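Local coordinates for vacuolar protein sorting-associated protein 29 (Entamoeba histolytica, PDB 5XCJ) that probably serves retromer-dependent protein transport as a VPS29-family member with a metallophosphatase fold that binds zinc, at residues Q20-R25 with G170-E175; V34-N39 with D47-L52; T72-I77 with L106-L111; M151-E154 with E159-I162. The protein carries 1 engineered substitution. All coordinates share one frame; numbering follows the deposited sequence.

Overall arrangement
Four contacts sample the packing of a two-sheet metallophosphatase fold: three apolar, and interaction 4, which adds backbone hydrogen bonds. Interactions 1, 2 and 4 all reach the six-stranded sheet, whereas interaction 3 belongs to the five-stranded one. Interactions 1 and 3 are farthest apart, about 27 Å between centres, on opposite sides of the chain's centre. Neighbours touch directly: Leu23 CD2 and Ile48 CG2 link interactions 1 and 2 at 4.0 Å, and Ile110 CD1 and Leu160 CD2 join 3 to 4 at 3.9 Å. Interaction 2 holds Asn39, a zinc ligand beside Asp8, and lies nearest the metal site, which is empty here and carries the engineered Ala62; interaction 3 lies away from it.

Interaction 1. Residues Q20-R25 with G170-E175; sequences QVFLDR and GSVKCE
Val172 overlaps the flank of helix 20-28 with both of its methyl groups, one for each of two successive helical residues. Its CG2 meets CG2 of Val21 at 3.9 Å, and the two side chains pass one another head to tail. The second branch, CG1, placed beside the carbonyl carbon and anti to the backbone N (chi1 -179°), is the one turned to Phe22. There it comes to the ring edge, close to the ring plane, with CE1 of Phe22 4.4 Å from CG1 of Val172. Phe22 itself is buried, packing edge-to-face with the ring of Phe150 and resting on Pro148, parts of the fold outside this contact. Within the sheet, Val172 also packs on Leu167 of the adjacent strand 159-168. Away from the strand, the helix is stitched along one turn by Gln20 NE2, which donates to Asp24 OD1 over 2.9 Å and meets that oxygen from above the carboxylate plane. The contact thus sets a helix against the outermost strand of the six-stranded sheet. With no hydrogen bond or charge pair between the segments, its chemistry implies a small hydrophobic seam, held by methyl and ring-edge packing alone.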
loop_
_atom_site.group_PDB
_atom_site.type_symbol
_atom_site.label_atom_id
_atom_site.label_comp_id
_atom_site.label_asym_id
_atom_site.label_seq_id
_atom_site.Cartn_x
_atom_site.Cartn_y
_atom_site.Cartn_z
ATOM N N GLN A 20 -8.368 13.572 7.465
ATOM C CA GLN A 20 -9.804 13.461 7.280
ATOM C C GLN A 20 -10.190 13.462 5.811
ATOM O O GLN A 20 -11.101 12.753 5.418
ATOM C CB GLN A 20 -10.567 14.544 8.043
ATOM C CG GLN A 20 -12.052 14.266 8.158
ATOM C CD GLN A 20 -12.357 12.907 8.754
ATOM O OE1 GLN A 20 -11.790 12.524 9.774
ATOM N NE2 GLN A 20 -13.254 12.172 8.120
ATOM N N VAL A 21 -9.457 14.217 5.000
ATOM C CA VAL A 21 -9.754 14.305 3.579
ATOM C C VAL A 21 -9.639 12.937 2.929
ATOM O O VAL A 21 -10.466 12.578 2.105
ATOM C CB VAL A 21 -8.864 15.333 2.845
ATOM C CG1 VAL A 21 -9.355 16.743 3.120
ATOM C CG2 VAL A 21 -7.407 15.188 3.242
ATOM N N PHE A 22 -8.618 12.176 3.305
ATOM C CA PHE A 22 -8.430 10.841 2.760
ATOM C C PHE A 22 -9.612 9.959 3.144
ATOM O O PHE A 22 -10.126 9.202 2.331
ATOM C CB PHE A 22 -7.154 10.216 3.331
ATOM C CG PHE A 22 -5.892 10.681 2.668
ATOM C CD1 PHE A 22 -5.928 11.679 1.716
ATOM C CD2 PHE A 22 -4.672 10.111 2.995
ATOM C CE1 PHE A 22 -4.771 12.100 1.096
ATOM C CE2 PHE A 22 -3.512 10.534 2.381
ATOM C CZ PHE A 22 -3.561 11.531 1.436
ATOM N N LEU A 23 -10.021 10.062 4.403
ATOM C CA LEU A 23 -11.142 9.282 4.913
ATOM C C LEU A 23 -12.446 9.626 4.206
ATOM O O LEU A 23 -13.205 8.748 3.839
ATOM C CB LEU A 23 -11.284 9.477 6.419
ATOM C CG LEU A 23 -10.177 8.815 7.236
ATOM C CD1 LEU A 23 -10.312 9.126 8.717
ATOM C CD2 LEU A 23 -10.165 7.318 6.997
ATOM N N ASP A 24 -12.692 10.908 3.987
ATOM C CA ASP A 24 -13.914 11.314 3.301
ATOM C C ASP A 24 -13.940 10.763 1.876
ATOM O O ASP A 24 -14.973 10.311 1.397
ATOM C CB ASP A 24 -14.033 12.837 3.259
ATOM C CG ASP A 24 -14.254 13.440 4.622
ATOM O OD1 ASP A 24 -14.517 12.685 5.568
ATOM O OD2 ASP A 24 -14.161 14.671 4.747
ATOM N N ARG A 25 -12.800 10.832 1.199
ATOM C CA ARG A 25 -12.680 10.315 -0.156
ATOM C C ARG A 25 -12.842 8.797 -0.249
ATOM O O ARG A 25 -13.520 8.290 -1.131
ATOM C CB ARG A 25 -11.329 10.715 -0.748
ATOM C CG ARG A 25 -10.935 9.920 -1.976
ATOM C CD ARG A 25 -11.777 10.332 -3.165
ATOM N NE ARG A 25 -11.660 9.406 -4.284
ATOM C CZ ARG A 25 -12.251 8.222 -4.344
ATOM N NH1 ARG A 25 -13.003 7.793 -3.343
ATOM N NH2 ARG A 25 -12.086 7.458 -5.410
ATOM N N GLY A 170 -0.718 20.760 3.073
ATOM C CA GLY A 170 -2.113 20.977 3.408
ATOM C C GLY A 170 -3.059 20.900 2.231
ATOM O O GLY A 170 -4.253 21.143 2.366
ATOM N N SER A 171 -2.511 20.571 1.066
ATOM C CA SER A 171 -3.298 20.427 -0.146
ATOM C C SER A 171 -3.065 19.061 -0.790
ATOM O O SER A 171 -1.929 18.631 -0.948
ATOM C CB SER A 171 -2.981 21.551 -1.134
ATOM O OG SER A 171 -1.656 21.453 -1.616
ATOM N N VAL A 172 -4.152 18.383 -1.131
ATOM C CA VAL A 172 -4.088 17.065 -1.752
ATOM C C VAL A 172 -3.683 17.138 -3.221
ATOM O O VAL A 172 -4.170 17.980 -3.964
ATOM C CB VAL A 172 -5.438 16.333 -1.608
ATOM C CG1 VAL A 172 -5.398 14.940 -2.214
ATOM C CG2 VAL A 172 -5.835 16.263 -0.146
ATOM N N LYS A 173 -2.801 16.230 -3.615
ATOM C CA LYS A 173 -2.335 16.145 -4.985
ATOM C C LYS A 173 -2.526 14.717 -5.489
ATOM O O LYS A 173 -2.327 13.765 -4.749
ATOM C CB LYS A 173 -0.869 16.550 -5.081
ATOM C CG LYS A 173 -0.627 18.039 -4.933
ATOM C CD LYS A 173 -0.876 18.767 -6.239
ATOM C CE LYS A 173 0.306 19.630 -6.635
ATOM N NZ LYS A 173 0.208 20.104 -8.043
ATOM N N CYS A 174 -2.947 14.583 -6.741
ATOM C CA CYS A 174 -3.140 13.268 -7.335
ATOM C C CYS A 174 -2.500 13.160 -8.719
ATOM O O CYS A 174 -2.608 14.069 -9.528
ATOM C CB CYS A 174 -4.624 12.925 -7.418
ATOM S SG CYS A 174 -4.990 11.312 -8.141
ATOM N N GLU A 175 -1.836 12.038 -8.968
ATOM C CA GLU A 175 -1.190 11.768 -10.250
ATOM C C GLU A 175 -1.686 10.438 -10.807
ATOM O O GLU A 175 -1.855 9.480 -10.067
ATOM C CB GLU A 175 0.331 11.752 -10.112
ATOM C CG GLU A 175 1.047 11.493 -11.426
ATOM C CD GLU A 175 2.494 11.910 -11.422
ATOM O OE1 GLU A 175 3.032 12.223 -10.344
ATOM O OE2 GLU A 175 3.096 11.911 -12.509
#

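Interaction 2. Residues V34-N39 with D47-L52; sequences VLCTGN and DILRTL
Leu49 projects from helix 43-52 as a fork whose two tines reach alternate bumps of strand 33-36. One tine, CD2, lies 3.9 Å from CG1 of Val34, and the other, CD1, rests 4.0 Å from SG of Cys36. The Val34 side chain lies roughly perpendicular to that of Leu49, so methyl meets methyl without the chains running alongside. Val34 is a wedge with two working branches: while CG1 faces Leu49, CG2 turns to Leu52 one helical turn on, 4.5 Å from its CB. This is the packing of a beta-alpha-beta unit, strand 33-36, helix 43-52 and strand 55-58, in which the helix runs back over its own sheet; the short axes are 9.7 Å apart and make an angle of 153°. Ile6 of strand 2-6 and Val56 of strand 55-58 also meet Leu49, while Leu4 meets Val34 and Leu52. Cys36 SG stands anti to its own backbone N (chi1 -178°), beside the carbonyl carbon and facing onward along the chain, where it accepts a hydrogen bond from Gly38 N, 3.5 Å away and nearly straight at 165°. Beyond lies Asn39, a zinc ligand in another structure of this protein but metal-free here; its OD1 accepts from Phe63 N.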
loop_
_atom_site.group_PDB
_atom_site.type_symbol
_atom_site.label_atom_id
_atom_site.label_comp_id
_atom_site.label_asym_id
_atom_site.label_seq_id
_atom_site.Cartn_x
_atom_site.Cartn_y
_atom_site.Cartn_z
ATOM N N VAL A 34 -9.207 -4.041 -0.664
ATOM C CA VAL A 34 -8.234 -3.254 0.061
ATOM C C VAL A 34 -6.978 -4.100 0.281
ATOM O O VAL A 34 -7.061 -5.212 0.789
ATOM C CB VAL A 34 -8.771 -2.809 1.436
ATOM C CG1 VAL A 34 -7.633 -2.396 2.347
ATOM C CG2 VAL A 34 -9.785 -1.684 1.290
ATOM N N LEU A 35 -5.832 -3.589 -0.150
ATOM C CA LEU A 35 -4.567 -4.278 0.055
ATOM C C LEU A 35 -3.768 -3.407 1.013
ATOM O O LEU A 35 -3.333 -2.319 0.657
ATOM C CB LEU A 35 -3.832 -4.474 -1.269
ATOM C CG LEU A 35 -4.639 -5.239 -2.320
ATOM C CD1 LEU A 35 -3.794 -5.584 -3.535
ATOM C CD2 LEU A 35 -5.292 -6.477 -1.727
ATOM N N CYS A 36 -3.574 -3.900 2.224
ATOM C CA CYS A 36 -2.873 -3.152 3.247
ATOM C C CYS A 36 -1.515 -3.761 3.557
ATOM O O CYS A 36 -1.406 -4.947 3.846
ATOM C CB CYS A 36 -3.725 -3.081 4.512
ATOM S SG CYS A 36 -2.991 -2.129 5.855
ATOM N N THR A 37 -0.493 -2.917 3.546
ATOM C CA THR A 37 0.882 -3.335 3.810
ATOM C C THR A 37 1.214 -3.661 5.269
ATOM O O THR A 37 2.280 -4.191 5.549
ATOM C CB THR A 37 1.911 -2.339 3.251
ATOM O OG1 THR A 37 1.657 -1.034 3.771
ATOM C CG2 THR A 37 1.853 -2.316 1.732
ATOM N N GLY A 38 0.308 -3.364 6.192
ATOM C CA GLY A 38 0.583 -3.631 7.597
ATOM C C GLY A 38 0.851 -2.388 8.426
ATOM O O GLY A 38 0.570 -1.281 7.986
ATOM N N ASN A 39 1.431 -2.594 9.608
ATOM C CA ASN A 39 1.721 -1.520 10.540
ATOM C C ASN A 39 0.471 -0.717 10.927
ATOM O O ASN A 39 0.425 0.498 10.792
ATOM C CB ASN A 39 2.849 -0.623 10.034
ATOM C CG ASN A 39 4.221 -1.200 10.336
ATOM O OD1 ASN A 39 4.332 -2.265 10.930
ATOM N ND2 ASN A 39 5.263 -0.501 9.923
ATOM N N ASP A 47 -10.949 -1.716 11.744
ATOM C CA ASP A 47 -12.369 -1.426 11.667
ATOM C C ASP A 47 -12.636 -0.472 10.508
ATOM O O ASP A 47 -13.583 -0.654 9.753
ATOM C CB ASP A 47 -12.858 -0.804 12.970
ATOM C CG ASP A 47 -13.117 -1.838 14.042
ATOM O OD1 ASP A 47 -12.449 -2.888 14.041
ATOM O OD2 ASP A 47 -13.994 -1.592 14.886
ATOM N N ILE A 48 -11.776 0.534 10.372
ATOM C CA ILE A 48 -11.897 1.525 9.311
ATOM C C ILE A 48 -11.761 0.887 7.933
ATOM O O ILE A 48 -12.544 1.165 7.036
ATOM C CB ILE A 48 -10.825 2.617 9.457
ATOM C CG1 ILE A 48 -10.994 3.365 10.777
ATOM C CG2 ILE A 48 -10.885 3.592 8.297
ATOM C CD1 ILE A 48 -10.016 4.502 10.958
ATOM N N LEU A 49 -10.781 -0.001 7.787
ATOM C CA LEU A 49 -10.539 -0.704 6.527
ATOM C C LEU A 49 -11.725 -1.574 6.134
ATOM O O LEU A 49 -12.084 -1.664 4.970
ATOM C CB LEU A 49 -9.291 -1.578 6.626
ATOM C CG LEU A 49 -7.942 -0.873 6.744
ATOM C CD1 LEU A 49 -6.846 -1.889 7.008
ATOM C CD2 LEU A 49 -7.647 -0.079 5.485
ATOM N N ARG A 50 -12.352 -2.194 7.129
ATOM C CA ARG A 50 -13.509 -3.055 6.905
ATOM C C ARG A 50 -14.688 -2.247 6.359
ATOM O O ARG A 50 -15.484 -2.759 5.587
ATOM C CB ARG A 50 -13.897 -3.789 8.187
ATOM C CG ARG A 50 -13.364 -5.212 8.292
ATOM C CD ARG A 50 -12.206 -5.472 7.347
ATOM N NE ARG A 50 -12.204 -6.831 6.821
ATOM C CZ ARG A 50 -13.004 -7.259 5.849
ATOM N NH1 ARG A 50 -13.882 -6.435 5.298
ATOM N NH2 ARG A 50 -12.932 -8.509 5.430
ATOM N N THR A 51 -14.802 -0.994 6.784
ATOM C CA THR A 51 -15.847 -0.110 6.270
ATOM C C THR A 51 -15.667 0.271 4.792
ATOM O O THR A 51 -16.630 0.357 4.042
ATOM C CB THR A 51 -16.000 1.178 7.108
ATOM O OG1 THR A 51 -14.832 1.992 6.981
ATOM C CG2 THR A 51 -16.243 0.853 8.576
ATOM N N LEU A 52 -14.423 0.516 4.403
ATOM C CA LEU A 52 -14.084 0.931 3.038
ATOM C C LEU A 52 -14.377 -0.061 1.917
ATOM O O LEU A 52 -14.845 0.329 0.854
ATOM C CB LEU A 52 -12.620 1.351 2.976
ATOM C CG LEU A 52 -12.188 2.383 4.012
ATOM C CD1 LEU A 52 -10.725 2.749 3.846
ATOM C CD2 LEU A 52 -13.069 3.615 3.929
#

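Interaction 3. Residues T72-I77 with L106-L111; sequences TEVIKI and LDVDIL
Val74 of strand 72-77 and Leu106, the last residue of helix 96-106, bring the two backbones nearest each other, yet their CA atoms remain 7.6 Å apart and no hydrogen bond joins the segments. Side chains bridge the gap. The two methyls of Val74 close on a single methyl of Val108: CG1 of Val74 comes within 3.7 Å of Val108 CG1, while CG2 of Val74 stands 4.1 Å from the same atom. Val108 CG1 lies anti to the carbonyl carbon, beside the backbone N (chi1 -63°), which aims it between those two branches. Farther along, Leu106 offers CD2 to the hydroxyl of Thr72, 4.2 Å from OG1, a touch rather than a bond. At the other end Lys76 NZ sits 5.3 Å from Asp109 OD2, too far for a salt bridge; this oxygen accepts a hydrogen bond from Lys81 N. Between helix and strand, Asp107 takes positive phi and turns the chain out of the helix, and Gln103 NE2 holds the carbonyl of Val108. The contact therefore packs the outermost strand of the five-stranded sheet against the turn that completes a beta-alpha-beta crossover, strand 80-85, helix 96-106 and parallel strand 110-112, within the metallophosphatase fold.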
loop_
_atom_site.group_PDB
_atom_site.type_symbol
_atom_site.label_atom_id
_atom_site.label_comp_id
_atom_site.label_asym_id
_atom_site.label_seq_id
_atom_site.Cartn_x
_atom_site.Cartn_y
_atom_site.Cartn_z
ATOM N N THR A 72 3.136 -12.665 3.824
ATOM C CA THR A 72 2.898 -12.397 2.408
ATOM C C THR A 72 1.529 -12.891 1.948
ATOM O O THR A 72 1.011 -13.871 2.460
ATOM C CB THR A 72 3.982 -13.036 1.511
ATOM O OG1 THR A 72 3.760 -14.446 1.414
ATOM C CG2 THR A 72 5.371 -12.780 2.065
ATOM N N GLU A 73 0.938 -12.186 0.989
ATOM C CA GLU A 73 -0.357 -12.569 0.447
ATOM C C GLU A 73 -0.382 -12.374 -1.063
ATOM O O GLU A 73 0.208 -11.428 -1.565
ATOM C CB GLU A 73 -1.471 -11.755 1.099
ATOM C CG GLU A 73 -1.615 -12.002 2.589
ATOM C CD GLU A 73 -2.271 -13.335 2.888
ATOM O OE1 GLU A 73 -2.551 -14.083 1.937
ATOM O OE2 GLU A 73 -2.509 -13.631 4.074
ATOM N N VAL A 74 -1.034 -13.295 -1.770
ATOM C CA VAL A 74 -1.160 -13.227 -3.226
ATOM C C VAL A 74 -2.633 -13.212 -3.618
ATOM O O VAL A 74 -3.383 -14.116 -3.274
ATOM C CB VAL A 74 -0.462 -14.414 -3.905
ATOM C CG1 VAL A 74 -0.642 -14.348 -5.410
ATOM C CG2 VAL A 74 1.009 -14.445 -3.536
ATOM N N ILE A 75 -3.037 -12.160 -4.320
ATOM C CA ILE A 75 -4.416 -11.987 -4.765
ATOM C C ILE A 75 -4.484 -11.750 -6.266
ATOM O O ILE A 75 -3.736 -10.936 -6.793
ATOM C CB ILE A 75 -5.084 -10.788 -4.072
ATOM C CG1 ILE A 75 -5.235 -11.050 -2.571
ATOM C CG2 ILE A 75 -6.418 -10.482 -4.731
ATOM C CD1 ILE A 75 -5.638 -9.840 -1.761
ATOM N N LYS A 76 -5.394 -12.434 -6.941
ATOM C CA LYS A 76 -5.534 -12.273 -8.379
ATOM C C LYS A 76 -6.697 -11.351 -8.700
ATOM O O LYS A 76 -7.828 -11.598 -8.300
ATOM C CB LYS A 76 -5.750 -13.627 -9.049
ATOM C CG LYS A 76 -5.924 -13.567 -10.559
ATOM C CD LYS A 76 -4.658 -13.090 -11.244
ATOM C CE LYS A 76 -4.873 -12.886 -12.736
ATOM N NZ LYS A 76 -4.408 -14.037 -13.557
ATOM N N ILE A 77 -6.389 -10.250 -9.369
ATOM C CA ILE A 77 -7.401 -9.291 -9.780
ATOM C C ILE A 77 -7.234 -9.040 -11.271
ATOM O O ILE A 77 -6.148 -8.698 -11.726
ATOM C CB ILE A 77 -7.295 -7.991 -8.972
ATOM C CG1 ILE A 77 -7.495 -8.287 -7.484
ATOM C CG2 ILE A 77 -8.304 -6.970 -9.461
ATOM C CD1 ILE A 77 -6.913 -7.243 -6.565
ATOM N N LEU A 106 7.366 -14.881 -5.397
ATOM C CA LEU A 106 5.912 -14.921 -5.291
ATOM C C LEU A 106 5.242 -15.280 -6.617
ATOM O O LEU A 106 4.087 -15.688 -6.632
ATOM C CB LEU A 106 5.365 -13.584 -4.788
ATOM C CG LEU A 106 5.775 -13.130 -3.389
ATOM C CD1 LEU A 106 5.001 -11.886 -2.981
ATOM C CD2 LEU A 106 5.562 -14.247 -2.387
ATOM N N ASP A 107 5.988 -15.134 -7.709
ATOM C CA ASP A 107 5.470 -15.377 -9.054
ATOM C C ASP A 107 4.231 -14.535 -9.356
ATOM O O ASP A 107 3.202 -15.049 -9.775
ATOM C CB ASP A 107 5.183 -16.852 -9.298
ATOM C CG ASP A 107 4.775 -17.122 -10.726
ATOM O OD1 ASP A 107 5.206 -16.358 -11.605
ATOM O OD2 ASP A 107 4.019 -18.077 -10.966
ATOM N N VAL A 108 4.356 -13.229 -9.164
ATOM C CA VAL A 108 3.248 -12.315 -9.374
ATOM C C VAL A 108 3.605 -11.189 -10.325
ATOM O O VAL A 108 4.763 -10.828 -10.470
ATOM C CB VAL A 108 2.813 -11.674 -8.043
ATOM C CG1 VAL A 108 2.292 -12.728 -7.083
ATOM C CG2 VAL A 108 3.974 -10.922 -7.424
ATOM N N ASP A 109 2.598 -10.715 -11.045
ATOM C CA ASP A 109 2.734 -9.588 -11.958
ATOM C C ASP A 109 2.978 -8.260 -11.235
ATOM O O ASP A 109 3.688 -7.389 -11.722
ATOM C CB ASP A 109 1.524 -9.493 -12.878
ATOM C CG ASP A 109 1.155 -10.825 -13.480
ATOM O OD1 ASP A 109 2.070 -11.604 -13.799
ATOM O OD2 ASP A 109 -0.046 -11.092 -13.624
ATOM N N ILE A 110 2.332 -8.110 -10.084
ATOM C CA ILE A 110 2.439 -6.905 -9.284
ATOM C C ILE A 110 2.915 -7.192 -7.861
ATOM O O ILE A 110 2.405 -8.086 -7.202
ATOM C CB ILE A 110 1.080 -6.182 -9.195
ATOM C CG1 ILE A 110 0.555 -5.820 -10.585
ATOM C CG2 ILE A 110 1.183 -4.938 -8.330
ATOM C CD1 ILE A 110 -0.785 -5.119 -10.562
ATOM N N LEU A 111 3.904 -6.437 -7.402
ATOM C CA LEU A 111 4.391 -6.596 -6.039
ATOM C C LEU A 111 4.164 -5.310 -5.256
ATOM O O LEU A 111 4.677 -4.255 -5.608
ATOM C CB LEU A 111 5.873 -6.976 -6.013
ATOM C CG LEU A 111 6.452 -7.209 -4.617
ATOM C CD1 LEU A 111 5.840 -8.442 -3.985
ATOM C CD2 LEU A 111 7.969 -7.320 -4.658
#

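Interaction 4. Residues M151-E154 with E159-I162; sequences MLLE and ELTI
The flat peptide groups of Glu154 and Thr161 join the two strands, with Met151, Leu153, Leu160 and Ile162 on one face of the ribbon and Glu154 and Thr161, with Leu152, on the other. At the outer edges strand 2-6 pairs with 151-154 (Val5 with Met151, Val3 with Leu153) and strand 171-179 with 159-162 (Phe179 with Leu160, Val177 with Ile162). This is an antiparallel beta hairpin, formed by strands 149-156 and 159-168 within the six-stranded sheet. Glu154 and Thr161 make a hydrogen-bonded pair. Glu154 N donates to Thr161 O over 2.9 Å, nearly straight at 165° and in the carbonyl plane; the return bond, from Thr161 N to Glu154 O, has the same length but is more bent, at 149°, with the donor tilted from the carbonyl plane.

On the apolar face, Leu153 and Ile162 form the non-hydrogen-bonded pair and run alongside each other in the same direction. Leu153 CD2 presses on CG1 of Ile162 at 3.5 Å, a tight fit, and the second torsion of Ile162 (chi2 131°) departs from a staggered setting. Met151 flanks this pair, its SD 4.2 Å from CG2 of Ile162, and Leu160 reaches back with CD1 to within 4.3 Å of Leu153 CB. Leu130 of the other sheet covers Met151, Leu153 and Ile162, so this face belongs to the interior between the two sheets.

On the opposite face the CB atoms of Glu154 and Thr161 stand 4.0 Å apart. The Glu154 chain then extends away, and its OE1 is hydrogen-bonded to Tyr163 OH. Thr161 O, besides taking Glu154 N, is approached by the CA-H of Leu153, CA to O 3.3 Å.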
loop_
_atom_site.group_PDB
_atom_site.type_symbol
_atom_site.label_atom_id
_atom_site.label_comp_id
_atom_site.label_asym_id
_atom_site.label_seq_id
_atom_site.Cartn_x
_atom_site.Cartn_y
_atom_site.Cartn_z
ATOM N N MET A 151 -2.724 4.835 -2.587
ATOM C CA MET A 151 -2.937 4.564 -3.999
ATOM C C MET A 151 -4.289 3.927 -4.258
ATOM O O MET A 151 -4.809 3.194 -3.430
ATOM C CB MET A 151 -1.889 3.584 -4.514
ATOM C CG MET A 151 -0.502 4.129 -4.760
ATOM S SD MET A 151 0.534 2.787 -5.384
ATOM C CE MET A 151 2.063 3.655 -5.708
ATOM N N LEU A 152 -4.849 4.225 -5.422
ATOM C CA LEU A 152 -6.089 3.616 -5.855
ATOM C C LEU A 152 -5.789 3.009 -7.213
ATOM O O LEU A 152 -5.258 3.686 -8.085
ATOM C CB LEU A 152 -7.211 4.636 -5.971
ATOM C CG LEU A 152 -7.874 5.020 -4.656
ATOM C CD1 LEU A 152 -8.978 6.029 -4.901
ATOM C CD2 LEU A 152 -8.407 3.780 -3.963
ATOM N N LEU A 153 -6.105 1.736 -7.381
ATOM C CA LEU A 153 -5.847 1.067 -8.644
ATOM C C LEU A 153 -7.130 0.747 -9.372
ATOM O O LEU A 153 -8.077 0.245 -8.783
ATOM C CB LEU A 153 -5.070 -0.237 -8.444
ATOM C CG LEU A 153 -3.857 -0.293 -7.519
ATOM C CD1 LEU A 153 -3.293 -1.705 -7.534
ATOM C CD2 LEU A 153 -2.805 0.725 -7.917
ATOM N N GLU A 154 -7.153 1.055 -10.659
ATOM C CA GLU A 154 -8.298 0.728 -11.481
ATOM C C GLU A 154 -7.770 -0.354 -12.406
ATOM O O GLU A 154 -6.887 -0.103 -13.216
ATOM C CB GLU A 154 -8.765 1.949 -12.265
ATOM C CG GLU A 154 -9.840 1.668 -13.297
ATOM C CD GLU A 154 -10.473 2.935 -13.846
ATOM O OE1 GLU A 154 -9.918 4.030 -13.628
ATOM O OE2 GLU A 154 -11.531 2.832 -14.491
ATOM N N GLU A 159 -5.415 -4.027 -18.121
ATOM C CA GLU A 159 -5.219 -2.590 -18.069
ATOM C C GLU A 159 -5.066 -2.174 -16.610
ATOM O O GLU A 159 -5.906 -2.483 -15.778
ATOM C CB GLU A 159 -6.398 -1.850 -18.706
ATOM C CG GLU A 159 -6.793 -2.362 -20.083
ATOM C CD GLU A 159 -7.745 -1.429 -20.806
ATOM O OE1 GLU A 159 -7.882 -0.266 -20.383
ATOM O OE2 GLU A 159 -8.356 -1.870 -21.800
ATOM N N LEU A 160 -3.967 -1.499 -16.308
ATOM C CA LEU A 160 -3.710 -1.059 -14.949
ATOM C C LEU A 160 -3.548 0.448 -14.853
ATOM O O LEU A 160 -2.742 1.037 -15.557
ATOM C CB LEU A 160 -2.459 -1.753 -14.406
ATOM C CG LEU A 160 -1.816 -1.214 -13.128
ATOM C CD1 LEU A 160 -2.782 -1.330 -11.963
ATOM C CD2 LEU A 160 -0.533 -1.966 -12.830
ATOM N N THR A 161 -4.328 1.072 -13.981
ATOM C CA THR A 161 -4.230 2.510 -13.765
ATOM C C THR A 161 -3.967 2.799 -12.291
ATOM O O THR A 161 -4.651 2.267 -11.435
ATOM C CB THR A 161 -5.490 3.261 -14.223
ATOM O OG1 THR A 161 -5.730 3.007 -15.610
ATOM C CG2 THR A 161 -5.311 4.749 -14.013
ATOM N N ILE A 162 -2.987 3.644 -12.024
ATOM C CA ILE A 162 -2.624 3.984 -10.663
ATOM C C ILE A 162 -2.895 5.444 -10.346
ATOM O O ILE A 162 -2.417 6.331 -11.037
ATOM C CB ILE A 162 -1.125 3.728 -10.403
ATOM C CG1 ILE A 162 -0.825 2.232 -10.384
ATOM C CG2 ILE A 162 -0.681 4.395 -9.116
ATOM C CD1 ILE A 162 0.355 1.841 -11.242
#